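Local coordinates for protein yersinopine dehydrogenase (Yersinia pestis, PDB 6C4M) that catalyses the NADPH-dependent reductive condensation of pyruvate with a histidine-derived intermediate, the last step in making the metallophore yersinopine, at residues T69-L74 / E86-I91; Q75-A80 / Y205-K210; G145-N150 / A464-Q469; E251-T256 / L321-N326; K409-L414 / D457-Q462. All blocks are in the same frame, centred on the assembly; numbering follows the deposited sequence.

Contact 1: T69-L74 / E86-I91; sequences TPTLYL and ESSVTI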
# COMPACT_ATOMS: atom_id res chain seq x y z
N THR A 69 35.94 25.10 -23.36
CA THR A 69 36.54 23.88 -22.83
C THR A 69 35.65 22.73 -23.28
O THR A 69 34.63 22.45 -22.63
CB THR A 69 36.66 23.92 -21.31
OG1 THR A 69 35.36 24.12 -20.74
CG2 THR A 69 37.57 25.06 -20.87
N PRO A 70 35.99 22.05 -24.39
CA PRO A 70 35.09 21.02 -24.95
C PRO A 70 35.15 19.70 -24.18
O PRO A 70 35.44 18.64 -24.74
CB PRO A 70 35.57 20.91 -26.40
CG PRO A 70 37.02 21.31 -26.37
CD PRO A 70 37.15 22.31 -25.27
N THR A 71 34.81 19.74 -22.90
CA THR A 71 34.92 18.58 -22.02
C THR A 71 33.66 18.42 -21.19
O THR A 71 33.20 19.38 -20.54
CB THR A 71 36.13 18.72 -21.10
OG1 THR A 71 37.31 18.86 -21.90
CG2 THR A 71 36.25 17.50 -20.20
N LEU A 72 33.12 17.21 -21.19
CA LEU A 72 32.01 16.83 -20.33
C LEU A 72 32.53 16.02 -19.15
O LEU A 72 33.57 15.35 -19.25
CB LEU A 72 30.98 16.02 -21.11
CG LEU A 72 30.51 16.67 -22.41
CD1 LEU A 72 29.61 15.71 -23.16
CD2 LEU A 72 29.81 17.97 -22.07
N TYR A 73 31.79 16.07 -18.05
CA TYR A 73 32.19 15.45 -16.78
C TYR A 73 31.08 14.55 -16.27
O TYR A 73 29.89 14.90 -16.36
CB TYR A 73 32.52 16.52 -15.74
CG TYR A 73 33.72 17.36 -16.11
CD1 TYR A 73 35.01 16.93 -15.82
CD2 TYR A 73 33.57 18.57 -16.79
CE1 TYR A 73 36.11 17.67 -16.17
CE2 TYR A 73 34.68 19.33 -17.13
CZ TYR A 73 35.95 18.87 -16.82
OH TYR A 73 37.06 19.61 -17.17
N LEU A 74 31.47 13.40 -15.72
CA LEU A 74 30.53 12.40 -15.22
C LEU A 74 31.05 11.82 -13.91
O LEU A 74 32.26 11.62 -13.73
CB LEU A 74 30.33 11.26 -16.22
CG LEU A 74 29.51 10.02 -15.80
CD1 LEU A 74 28.01 10.26 -15.77
CD2 LEU A 74 29.84 8.89 -16.76
N GLU A 86 34.86 9.00 -11.53
CA GLU A 86 34.98 10.33 -12.11
C GLU A 86 35.65 10.23 -13.47
O GLU A 86 36.76 9.70 -13.58
CB GLU A 86 35.75 11.26 -11.19
CG GLU A 86 35.04 11.49 -9.86
CD GLU A 86 35.77 12.47 -8.95
OE1 GLU A 86 35.29 12.70 -7.82
OE2 GLU A 86 36.82 13.01 -9.37
N SER A 87 34.97 10.72 -14.50
CA SER A 87 35.45 10.64 -15.86
C SER A 87 35.19 11.96 -16.57
O SER A 87 34.33 12.75 -16.18
CB SER A 87 34.77 9.52 -16.65
OG SER A 87 34.82 8.29 -15.97
N SER A 88 35.96 12.16 -17.64
CA SER A 88 35.83 13.31 -18.51
C SER A 88 35.95 12.83 -19.94
O SER A 88 36.66 11.85 -20.22
CB SER A 88 36.92 14.34 -18.24
OG SER A 88 38.19 13.80 -18.55
N VAL A 89 35.28 13.52 -20.86
CA VAL A 89 35.29 13.13 -22.27
C VAL A 89 35.29 14.37 -23.14
O VAL A 89 34.56 15.33 -22.87
CB VAL A 89 34.11 12.20 -22.61
CG1 VAL A 89 32.78 12.91 -22.36
CG2 VAL A 89 34.21 11.75 -24.05
N THR A 90 36.09 14.34 -24.18
CA THR A 90 36.25 15.49 -25.06
C THR A 90 35.22 15.43 -26.18
O THR A 90 34.92 14.36 -26.71
CB THR A 90 37.67 15.53 -25.62
OG1 THR A 90 38.53 16.06 -24.60
CG2 THR A 90 37.74 16.42 -26.85
N ILE A 91 34.66 16.59 -26.53
CA ILE A 91 33.74 16.71 -27.65
C ILE A 91 34.49 17.41 -28.77
O ILE A 91 35.03 18.50 -28.58
CB ILE A 91 32.46 17.47 -27.26
CG1 ILE A 91 31.72 16.77 -26.11
CG2 ILE A 91 31.55 17.62 -28.47
CD1 ILE A 91 31.11 15.41 -26.45
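L72 and I91 meet through their methyl ends, L72 CD1 lying 3.6 Å from I91 CD1 and also touching I91 CG1. L72 CG is anti to the carbonyl carbon (chi1 -52°), and the chain then runs on extended, with CD1 at chi2 174° on the isoleucine. Nearer the backbone, L72 CB packs at 3.8 Å on V89 CG1. The two segments are the strands of an antiparallel beta hairpin, with L72-V89 and L74-S87 as hydrogen-bonded pairs. L72 N donates to V89 O at 2.9 Å in the carbonyl plane, and V89 N returns a bond to L72 O. Beyond the strand start, I91 N donates to P70 O at 2.8 Å, where P70 centres an inverse gamma turn. On the face carrying T71, Y73, S88 and T90, T71 CG2 is anti to its backbone N, touching S88 CB at 3.8 Å and sitting 3.6 Å above one face of the Y73 ring, offset toward the rim. S88 CB also lies 4.0 Å from Y73 CE1. On the other face, V89 rests on V39 and S42 of helix 32-44, and L74 on Q36 of the same helix.

Contact 2: Q75-A80 / Y205-K210; sequences QGTGKA and YTKAFK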
# COMPACT_ATOMS: atom_id res chain seq x y z
N GLN A 75 30.12 11.53 -13.01
CA GLN A 75 30.44 10.85 -11.76
C GLN A 75 29.49 9.68 -11.54
O GLN A 75 28.29 9.78 -11.80
CB GLN A 75 30.36 11.80 -10.56
CG GLN A 75 31.39 12.92 -10.62
CD GLN A 75 31.59 13.60 -9.28
OE1 GLN A 75 32.72 13.91 -8.89
NE2 GLN A 75 30.49 13.83 -8.57
N GLY A 76 30.04 8.58 -11.06
CA GLY A 76 29.24 7.48 -10.61
C GLY A 76 28.90 7.61 -9.13
O GLY A 76 29.66 8.17 -8.34
N THR A 77 27.76 7.05 -8.77
CA THR A 77 27.12 7.35 -7.50
C THR A 77 26.36 6.12 -7.03
O THR A 77 25.86 5.33 -7.84
CB THR A 77 26.22 8.57 -7.70
OG1 THR A 77 26.92 9.74 -7.26
CG2 THR A 77 24.91 8.45 -7.00
N GLY A 78 26.29 5.95 -5.71
CA GLY A 78 25.67 4.75 -5.15
C GLY A 78 26.22 3.50 -5.79
O GLY A 78 27.45 3.31 -5.90
N LYS A 79 25.33 2.63 -6.26
CA LYS A 79 25.79 1.37 -6.84
C LYS A 79 26.53 1.58 -8.17
O LYS A 79 27.48 0.85 -8.48
CB LYS A 79 24.61 0.41 -7.03
CG LYS A 79 23.44 0.98 -7.78
CD LYS A 79 22.21 0.10 -7.54
CE LYS A 79 22.58 -1.39 -7.54
NZ LYS A 79 21.42 -2.31 -7.33
N ALA A 80 26.12 2.58 -8.96
CA ALA A 80 26.81 2.83 -10.23
C ALA A 80 28.30 3.06 -10.04
O ALA A 80 29.08 2.88 -10.99
CB ALA A 80 26.17 4.01 -10.95
N TYR A 205 25.68 12.91 -13.34
CA TYR A 205 26.02 11.84 -12.43
C TYR A 205 25.04 10.70 -12.64
O TYR A 205 23.86 10.91 -12.93
CB TYR A 205 26.02 12.31 -10.96
CG TYR A 205 24.66 12.45 -10.35
CD1 TYR A 205 23.83 13.50 -10.69
CD2 TYR A 205 24.20 11.52 -9.41
CE1 TYR A 205 22.56 13.64 -10.11
CE2 TYR A 205 22.94 11.65 -8.83
CZ TYR A 205 22.13 12.71 -9.18
OH TYR A 205 20.88 12.83 -8.63
N THR A 206 25.56 9.49 -12.57
CA THR A 206 24.77 8.30 -12.80
C THR A 206 24.67 7.54 -11.49
O THR A 206 25.70 7.18 -10.90
CB THR A 206 25.39 7.44 -13.89
OG1 THR A 206 25.34 8.15 -15.14
CG2 THR A 206 24.65 6.11 -14.01
N LYS A 207 23.44 7.32 -11.05
CA LYS A 207 23.10 6.67 -9.79
C LYS A 207 22.98 5.16 -9.90
O LYS A 207 23.14 4.46 -8.89
CB LYS A 207 21.75 7.20 -9.27
CG LYS A 207 21.75 8.66 -8.86
CD LYS A 207 20.37 9.36 -9.05
CE LYS A 207 19.22 8.57 -8.43
NZ LYS A 207 17.92 9.31 -8.55
N ALA A 208 22.71 4.64 -11.09
CA ALA A 208 22.39 3.23 -11.24
C ALA A 208 22.43 2.85 -12.72
O ALA A 208 22.17 3.70 -13.59
CB ALA A 208 21.02 2.92 -10.63
N PHE A 209 22.75 1.59 -12.98
CA PHE A 209 22.66 1.02 -14.32
C PHE A 209 21.55 -0.02 -14.36
O PHE A 209 21.27 -0.69 -13.36
CB PHE A 209 24.00 0.40 -14.74
CG PHE A 209 25.10 1.42 -14.94
CD1 PHE A 209 25.10 2.25 -16.04
CD2 PHE A 209 26.11 1.56 -14.00
CE1 PHE A 209 26.09 3.20 -16.20
CE2 PHE A 209 27.09 2.49 -14.15
CZ PHE A 209 27.10 3.32 -15.26
N LYS A 210 20.90 -0.15 -15.52
CA LYS A 210 19.88 -1.17 -15.69
C LYS A 210 20.53 -2.55 -15.73
O LYS A 210 21.71 -2.69 -16.02
CB LYS A 210 19.08 -0.94 -16.98
CG LYS A 210 18.31 0.40 -17.07
CD LYS A 210 17.11 0.48 -16.19
CE LYS A 210 16.45 1.85 -16.39
NZ LYS A 210 15.40 2.14 -15.32
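Parallel pairing of strand 71-76 with strand 203-217 extends the mixed sheet beside the NADP site, and the contact spans the last residues of that pairing and the turn that follows. Q75 faces Y205 and G76 faces T206; T206 N donates to Q75 O at 2.9 Å, with the donor almost in line with the carbonyl bond. Beyond G76, T77 O and K207 O, both acceptors, stand 3.0 Å apart. T77 spreads its side chain over two neighbours. Its CB lies at the edge of the Y205 ring, in plane and 4.0 Å from Y205 CD2, while T77 CG2 runs beside K207 and touches K207 CG at 3.7 Å. T206 OG1 is hydrogen-bonded to Q36 OE1 and to T172 OG1, the latter from an NADP(+)-binding residue, which puts this strand in the second shell of the cofactor. The F209 ring, stacked on H237, carries T206 CG2 over one face, 3.8 Å above the plane and offset toward the rim. The turn returns at A80, whose CB packs 3.2 Å from T206 O and 3.7 Å from F209 CE2.

Contact 3: G145-N150 / A464-Q469; sequences GLMVQN and AIIEQQ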
# COMPACT_ATOMS: atom_id res chain seq x y z
N GLY A 145 11.33 2.21 -34.78
CA GLY A 145 12.26 1.66 -35.76
C GLY A 145 11.65 1.60 -37.14
O GLY A 145 12.30 1.94 -38.12
N LEU A 146 10.41 1.14 -37.25
CA LEU A 146 9.72 1.14 -38.53
C LEU A 146 9.67 2.55 -39.11
O LEU A 146 9.86 2.73 -40.31
CB LEU A 146 8.31 0.60 -38.36
CG LEU A 146 8.16 -0.89 -38.19
CD1 LEU A 146 6.77 -1.25 -37.66
CD2 LEU A 146 8.43 -1.59 -39.51
N MET A 147 9.37 3.55 -38.27
CA MET A 147 9.29 4.92 -38.74
C MET A 147 10.64 5.39 -39.28
O MET A 147 10.73 5.95 -40.38
CB MET A 147 8.85 5.82 -37.59
CG MET A 147 8.18 7.12 -38.01
SD MET A 147 8.56 8.43 -36.82
CE MET A 147 10.25 8.64 -37.51
N VAL A 148 11.70 5.19 -38.50
CA VAL A 148 13.04 5.58 -38.94
C VAL A 148 13.44 4.84 -40.22
O VAL A 148 14.06 5.43 -41.12
CB VAL A 148 14.04 5.35 -37.80
CG1 VAL A 148 15.48 5.53 -38.26
CG2 VAL A 148 13.67 6.29 -36.68
N GLN A 149 13.14 3.54 -40.32
CA GLN A 149 13.45 2.82 -41.56
C GLN A 149 12.83 3.52 -42.75
O GLN A 149 13.45 3.65 -43.82
CB GLN A 149 12.91 1.39 -41.53
CG GLN A 149 13.67 0.38 -40.76
CD GLN A 149 13.02 -0.97 -40.94
OE1 GLN A 149 12.40 -1.47 -40.03
NE2 GLN A 149 13.11 -1.53 -42.15
N ASN A 150 11.56 3.87 -42.61
CA ASN A 150 10.82 4.46 -43.72
C ASN A 150 11.49 5.74 -44.18
O ASN A 150 11.68 5.96 -45.38
CB ASN A 150 9.38 4.72 -43.29
CG ASN A 150 8.53 5.21 -44.42
OD1 ASN A 150 8.52 6.39 -44.73
ND2 ASN A 150 7.83 4.29 -45.07
N ALA A 464 0.99 7.13 -39.97
CA ALA A 464 0.92 6.79 -41.39
C ALA A 464 2.25 6.22 -41.88
O ALA A 464 2.28 5.22 -42.61
CB ALA A 464 0.53 8.03 -42.20
N ILE A 465 3.36 6.84 -41.49
CA ILE A 465 4.66 6.35 -41.94
C ILE A 465 4.90 4.95 -41.40
O ILE A 465 5.29 4.04 -42.13
CB ILE A 465 5.76 7.33 -41.51
CG1 ILE A 465 5.64 8.63 -42.30
CG2 ILE A 465 7.12 6.73 -41.70
CD1 ILE A 465 6.42 9.77 -41.68
N ILE A 466 4.64 4.74 -40.11
CA ILE A 466 4.85 3.43 -39.52
C ILE A 466 3.98 2.38 -40.23
O ILE A 466 4.45 1.29 -40.57
CB ILE A 466 4.56 3.48 -38.00
CG1 ILE A 466 5.62 4.32 -37.30
CG2 ILE A 466 4.57 2.13 -37.36
CD1 ILE A 466 5.17 4.84 -35.91
N GLU A 467 2.71 2.72 -40.49
CA GLU A 467 1.82 1.78 -41.18
C GLU A 467 2.36 1.43 -42.56
O GLU A 467 2.33 0.27 -42.97
CB GLU A 467 0.41 2.37 -41.32
CG GLU A 467 -0.52 1.44 -42.13
CD GLU A 467 -1.87 2.05 -42.44
OE1 GLU A 467 -2.06 3.25 -42.14
OE2 GLU A 467 -2.72 1.33 -43.00
N GLN A 468 2.83 2.44 -43.30
CA GLN A 468 3.38 2.24 -44.64
C GLN A 468 4.57 1.30 -44.59
O GLN A 468 4.66 0.34 -45.36
CB GLN A 468 3.76 3.59 -45.27
CG GLN A 468 4.14 3.53 -46.75
CD GLN A 468 4.99 4.73 -47.21
OE1 GLN A 468 5.06 5.76 -46.54
NE2 GLN A 468 5.65 4.58 -48.35
N GLN A 469 5.49 1.54 -43.66
CA GLN A 469 6.68 0.69 -43.58
C GLN A 469 6.30 -0.74 -43.24
O GLN A 469 6.82 -1.68 -43.85
CB GLN A 469 7.66 1.25 -42.56
CG GLN A 469 8.96 0.47 -42.50
CD GLN A 469 9.71 0.53 -43.81
OE1 GLN A 469 9.63 1.54 -44.53
NE2 GLN A 469 10.43 -0.54 -44.13
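Alongside N150, and pointing the opposite way, runs the side chain of Q469, the two amide planes 76° apart. N150 ND2 makes a weak hydrogen bond of 3.3 Å to Q469 OE1 and a second weak one of 3.5 Å to Q468 OE1, the N150 and Q468 side chains crossing at about a right angle. N150 CG is anti to the backbone N (chi1 -175°), which carries the amide across onto the other helix. There I465 CG2 packs against it, 3.4 Å from both N150 CB and N150 OD1. Q469 CG, likewise anti to its backbone N, comes to 3.3 Å from L146 O and also touches L146 CD2. The apolar half follows: M147 CB packs on I466 CG1 at 3.6 Å, and L146 CD1 meets I466 CG2 with the two side chains crossing at about a right angle. These groups are brought together by two helices, the axes of whose short segments approach to 8.0 Å and cross at 82°. Further out, I466 also leans on T412 and L416 of helix 401-419, and Y118 of helix 117-121 touches both M147 and I465. With long, bent amide bonds on one side and close carbon contacts on the other, the crossing probably owes more to shape and burial than to directed hydrogen bonding.

Contact 4: E251-T256 / L321-N326; sequences ERFSIT and LLRFLN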
# COMPACT_ATOMS: atom_id res chain seq x y z
N GLU A 251 11.21 -3.04 -28.87
CA GLU A 251 10.57 -1.82 -28.40
C GLU A 251 9.42 -2.14 -27.44
O GLU A 251 9.03 -1.30 -26.62
CB GLU A 251 10.06 -1.01 -29.60
CG GLU A 251 11.17 -0.40 -30.47
CD GLU A 251 10.74 -0.04 -31.91
OE1 GLU A 251 9.62 -0.37 -32.35
OE2 GLU A 251 11.57 0.58 -32.63
N ARG A 252 8.82 -3.31 -27.60
CA ARG A 252 7.77 -3.75 -26.72
C ARG A 252 8.21 -3.78 -25.27
O ARG A 252 7.35 -3.78 -24.39
CB ARG A 252 7.28 -5.13 -27.16
CG ARG A 252 8.31 -6.23 -26.99
CD ARG A 252 7.75 -7.57 -27.46
NE ARG A 252 8.81 -8.59 -27.46
CZ ARG A 252 8.68 -9.85 -27.06
NH1 ARG A 252 7.51 -10.31 -26.64
NH2 ARG A 252 9.73 -10.67 -27.09
N PHE A 253 9.51 -3.76 -24.99
CA PHE A 253 10.05 -3.69 -23.64
C PHE A 253 10.33 -2.26 -23.17
O PHE A 253 11.25 -2.05 -22.35
CB PHE A 253 11.31 -4.55 -23.55
CG PHE A 253 11.04 -6.02 -23.69
CD1 PHE A 253 10.47 -6.71 -22.64
CD2 PHE A 253 11.33 -6.69 -24.85
CE1 PHE A 253 10.21 -8.07 -22.75
CE2 PHE A 253 11.06 -8.05 -24.97
CZ PHE A 253 10.50 -8.74 -23.92
N SER A 254 9.56 -1.26 -23.63
CA SER A 254 9.68 0.11 -23.12
C SER A 254 8.72 0.30 -21.93
O SER A 254 7.52 0.51 -22.11
CB SER A 254 9.36 1.13 -24.22
OG SER A 254 10.17 0.90 -25.37
N ILE A 255 9.26 0.31 -20.71
CA ILE A 255 8.41 0.33 -19.52
C ILE A 255 7.46 1.53 -19.52
O ILE A 255 6.29 1.39 -19.13
CB ILE A 255 9.29 0.31 -18.25
CG1 ILE A 255 8.40 0.22 -16.99
CG2 ILE A 255 10.20 1.53 -18.23
CD1 ILE A 255 9.17 0.11 -15.72
N THR A 256 7.94 2.71 -19.94
CA THR A 256 7.14 3.92 -19.76
C THR A 256 5.89 3.91 -20.61
O THR A 256 4.91 4.56 -20.24
CB THR A 256 7.93 5.19 -20.07
OG1 THR A 256 8.34 5.17 -21.44
CG2 THR A 256 9.14 5.31 -19.13
N LEU A 321 3.83 -8.51 -18.63
CA LEU A 321 4.05 -7.21 -18.00
C LEU A 321 4.62 -7.36 -16.59
O LEU A 321 5.60 -6.70 -16.23
CB LEU A 321 2.75 -6.41 -17.97
CG LEU A 321 2.84 -5.09 -17.20
CD1 LEU A 321 3.88 -4.15 -17.80
CD2 LEU A 321 1.46 -4.44 -17.15
N LEU A 322 4.03 -8.23 -15.78
CA LEU A 322 4.45 -8.31 -14.39
C LEU A 322 5.86 -8.90 -14.27
O LEU A 322 6.71 -8.38 -13.52
CB LEU A 322 3.41 -9.10 -13.57
CG LEU A 322 3.67 -9.16 -12.07
CD1 LEU A 322 3.79 -7.77 -11.42
CD2 LEU A 322 2.63 -10.03 -11.32
N ARG A 323 6.17 -9.94 -15.06
CA ARG A 323 7.54 -10.46 -15.10
C ARG A 323 8.53 -9.39 -15.53
O ARG A 323 9.61 -9.25 -14.93
CB ARG A 323 7.65 -11.68 -16.04
CG ARG A 323 9.07 -12.38 -16.05
CD ARG A 323 9.42 -13.01 -17.42
NE ARG A 323 9.40 -11.94 -18.40
CZ ARG A 323 10.33 -11.00 -18.51
NH1 ARG A 323 11.42 -11.01 -17.74
NH2 ARG A 323 10.16 -10.04 -19.41
N PHE A 324 8.19 -8.62 -16.57
CA PHE A 324 9.05 -7.53 -17.03
C PHE A 324 9.28 -6.51 -15.92
O PHE A 324 10.41 -6.12 -15.64
CB PHE A 324 8.42 -6.88 -18.27
CG PHE A 324 9.14 -5.64 -18.76
CD1 PHE A 324 10.42 -5.74 -19.34
CD2 PHE A 324 8.53 -4.39 -18.71
CE1 PHE A 324 11.08 -4.61 -19.82
CE2 PHE A 324 9.19 -3.26 -19.20
CZ PHE A 324 10.45 -3.37 -19.76
N LEU A 325 8.20 -6.03 -15.30
CA LEU A 325 8.35 -5.04 -14.23
C LEU A 325 9.21 -5.57 -13.10
O LEU A 325 10.08 -4.86 -12.58
CB LEU A 325 6.99 -4.65 -13.67
CG LEU A 325 6.02 -3.99 -14.62
CD1 LEU A 325 4.63 -3.82 -13.94
CD2 LEU A 325 6.54 -2.63 -15.06
N ASN A 326 8.95 -6.80 -12.66
CA ASN A 326 9.65 -7.30 -11.49
C ASN A 326 11.06 -7.74 -11.86
O ASN A 326 12.03 -7.31 -11.23
CB ASN A 326 8.88 -8.46 -10.87
CG ASN A 326 9.39 -8.84 -9.49
OD1 ASN A 326 9.00 -8.26 -8.48
ND2 ASN A 326 10.27 -9.84 -9.45
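S254 OG lies within hydrogen-bonding reach of three backbone oxygens, E251 O at 2.8 Å, S140 O and S166 O, and the acceptor of its one proton is left open. The contact joins helix 321-329 to the type I beta turn E251-S254, which links helix 247-251 to helix 255-264, the helix carrying H260, the probable proton donor/acceptor. The turn is also tied down by the E251 carboxylate, held by G143, G145 and S164. F324 fills the middle. Its CG is anti to the backbone N (chi1 174°), and the ring reaches across to the turn, where F324 CZ stands 3.0 Å from F253 O. F324 CD1 meets F253 CD1 at 3.4 Å, near the plane of the F253 ring; the two rings are oblique, with centroids 5.5 Å apart. R323 NH2, in a salt bridge with D328 OD2, rests 3.9 Å from F253 CE1, which lies at the edge of the guanidinium near its plane. F253 CZ lies over one face of the R252 guanidinium, 3.7 Å above its plane and toward the rim. I255 closes the contact: its CA lies in plane at the edge of the F324 ring, 3.7 Å from F324 CE2, and its CD1 meets L325 CD2 at 3.9 Å, the two side chains crossing at about a right angle.

Contact 5: K409-L414 / D457-Q462; sequences KLRTLL and DDCDRQ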
# COMPACT_ATOMS: atom_id res chain seq x y z
N LYS A 409 3.43 9.51 -27.65
CA LYS A 409 3.74 8.12 -27.99
C LYS A 409 2.49 7.27 -28.09
O LYS A 409 2.36 6.43 -28.99
CB LYS A 409 4.69 7.53 -26.96
CG LYS A 409 6.13 8.08 -27.03
CD LYS A 409 6.89 7.60 -25.79
CE LYS A 409 8.21 8.31 -25.60
NZ LYS A 409 8.92 7.80 -24.39
N LEU A 410 1.53 7.49 -27.18
CA LEU A 410 0.34 6.67 -27.18
C LEU A 410 -0.61 7.09 -28.29
O LEU A 410 -1.25 6.24 -28.92
CB LEU A 410 -0.34 6.74 -25.79
CG LEU A 410 -1.65 5.98 -25.63
CD1 LEU A 410 -1.40 4.52 -25.92
CD2 LEU A 410 -2.16 6.18 -24.21
N ARG A 411 -0.72 8.40 -28.57
CA ARG A 411 -1.58 8.82 -29.67
C ARG A 411 -1.10 8.24 -30.99
O ARG A 411 -1.92 7.78 -31.81
CB ARG A 411 -1.63 10.34 -29.77
CG ARG A 411 -2.47 10.84 -30.98
CD ARG A 411 -2.71 12.34 -30.93
NE ARG A 411 -3.26 12.72 -29.63
CZ ARG A 411 -3.73 13.92 -29.33
NH1 ARG A 411 -3.74 14.86 -30.27
NH2 ARG A 411 -4.21 14.16 -28.10
N THR A 412 0.21 8.26 -31.24
CA THR A 412 0.71 7.67 -32.48
C THR A 412 0.25 6.22 -32.60
O THR A 412 -0.26 5.81 -33.65
CB THR A 412 2.25 7.77 -32.54
OG1 THR A 412 2.64 9.16 -32.65
CG2 THR A 412 2.79 7.02 -33.77
N LEU A 413 0.38 5.44 -31.52
CA LEU A 413 -0.02 4.03 -31.56
C LEU A 413 -1.52 3.86 -31.67
O LEU A 413 -1.99 2.93 -32.36
CB LEU A 413 0.52 3.31 -30.34
CG LEU A 413 2.04 3.25 -30.26
CD1 LEU A 413 2.57 2.83 -28.90
CD2 LEU A 413 2.51 2.29 -31.29
N LEU A 414 -2.30 4.73 -31.03
CA LEU A 414 -3.75 4.65 -31.16
C LEU A 414 -4.18 4.93 -32.59
O LEU A 414 -5.10 4.27 -33.10
CB LEU A 414 -4.43 5.66 -30.23
CG LEU A 414 -5.96 5.54 -30.12
CD1 LEU A 414 -6.37 4.22 -29.49
CD2 LEU A 414 -6.52 6.66 -29.28
N ASP A 457 0.28 18.33 -32.93
CA ASP A 457 1.40 17.41 -32.95
C ASP A 457 1.44 16.77 -34.33
O ASP A 457 0.51 16.93 -35.13
CB ASP A 457 1.24 16.34 -31.86
CG ASP A 457 -0.03 15.53 -32.04
OD1 ASP A 457 -0.23 14.91 -33.10
OD2 ASP A 457 -0.83 15.50 -31.09
N ASP A 458 2.48 16.00 -34.59
CA ASP A 458 2.61 15.28 -35.85
C ASP A 458 2.53 13.77 -35.63
O ASP A 458 3.22 12.99 -36.30
CB ASP A 458 3.89 15.64 -36.61
CG ASP A 458 5.11 15.81 -35.73
OD1 ASP A 458 5.37 14.95 -34.86
OD2 ASP A 458 5.85 16.81 -35.96
N CYS A 459 1.64 13.34 -34.71
CA CYS A 459 1.40 11.92 -34.50
C CYS A 459 0.70 11.29 -35.69
O CYS A 459 0.94 10.12 -36.01
CB CYS A 459 0.55 11.69 -33.23
SG CYS A 459 1.35 12.32 -31.75
N ASP A 460 -0.15 12.05 -36.38
CA ASP A 460 -0.86 11.51 -37.54
C ASP A 460 0.12 11.10 -38.64
O ASP A 460 0.05 9.98 -39.17
CB ASP A 460 -1.90 12.53 -38.08
CG ASP A 460 -1.34 13.96 -38.21
OD1 ASP A 460 -0.10 14.17 -38.15
OD2 ASP A 460 -2.15 14.90 -38.41
N ARG A 461 1.06 11.96 -38.98
CA ARG A 461 2.00 11.62 -40.04
C ARG A 461 2.85 10.42 -39.63
O ARG A 461 3.15 9.54 -40.44
CB ARG A 461 2.86 12.85 -40.38
CG ARG A 461 3.88 12.63 -41.48
CD ARG A 461 3.25 12.39 -42.87
NE ARG A 461 4.27 11.90 -43.80
CZ ARG A 461 4.04 11.09 -44.83
NH1 ARG A 461 2.80 10.67 -45.09
NH2 ARG A 461 5.05 10.70 -45.61
N GLN A 462 3.22 10.35 -38.35
CA GLN A 462 4.05 9.24 -37.89
C GLN A 462 3.32 7.91 -38.00
O GLN A 462 3.88 6.91 -38.49
CB GLN A 462 4.48 9.50 -36.45
CG GLN A 462 5.48 10.62 -36.35
CD GLN A 462 6.05 10.80 -34.97
OE1 GLN A 462 6.67 9.89 -34.40
NE2 GLN A 462 5.87 11.99 -34.42
O HOH W 1 4.87 10.14 -31.61
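A salt bridge of 3.1 Å from R411 NH1 to D457 OD2 is the ionic part of the contact. The guanidinium and carboxylate planes are turned 73° apart, and NH1 and OD2 make the contact. R411 CG is anti to the backbone N (chi1 177°) and the chain then bends at chi3; R411 NH2 has its own hydrogen bond, to Q435 OE1 of helix 425-445, which helps fix the rotation of the group. Packing comes next. R411 CG lies 3.9 Å from C459 CB, and T412 OG1 comes to 3.3 Å from the same CB, with C459 SG close by at 3.5 Å. T412 CG2 touches Q462 CB at 4.0 Å, the two side chains crossing at about a right angle. T412 OG1 is also hydrogen-bonded to H408 O of its own helix. Water adds a third kind of link: one molecule lies 2.6 Å from T412 OG1 and donates a weak bond to Q462 OE1, bridging the helices through solvent. One bond inside 457-462 places the acidic partner. D457 OD1 accepts from C459 N at 2.9 Å, on the anti side and somewhat out of the carboxylate plane, while OD2 faces R411 NH1. The nearby helix start would be expected to favour a negative carboxylate. The D457 to C459 N bond makes an Asx turn just before helix 459-471, whose first turn is laid against the middle of helix 401-419.

In the fold
Contacts 1 and 2 share strand 71-76, one in its hairpin and one in its parallel pairing, and their centres are 17 Å apart; L74 CD1 of contact 1 lies 3.5 Å from T206 OG1 of contact 2. The side chain of T206 is about 7 Å from the bound NADP, that of L74 about 10 Å. Contact 4 approaches the nicotinamide cofactor from the helical part, the side chain of I255 being about 7 Å from the cofactor and about 7 Å from that of H260. Contacts 3 and 5 use helix 459-471, centres 12 Å apart, with I466 CD1 3.9 Å from T412 CG2. Contact 3 meets contact 4 where G145 N lies 2.7 Å from E251 OE2.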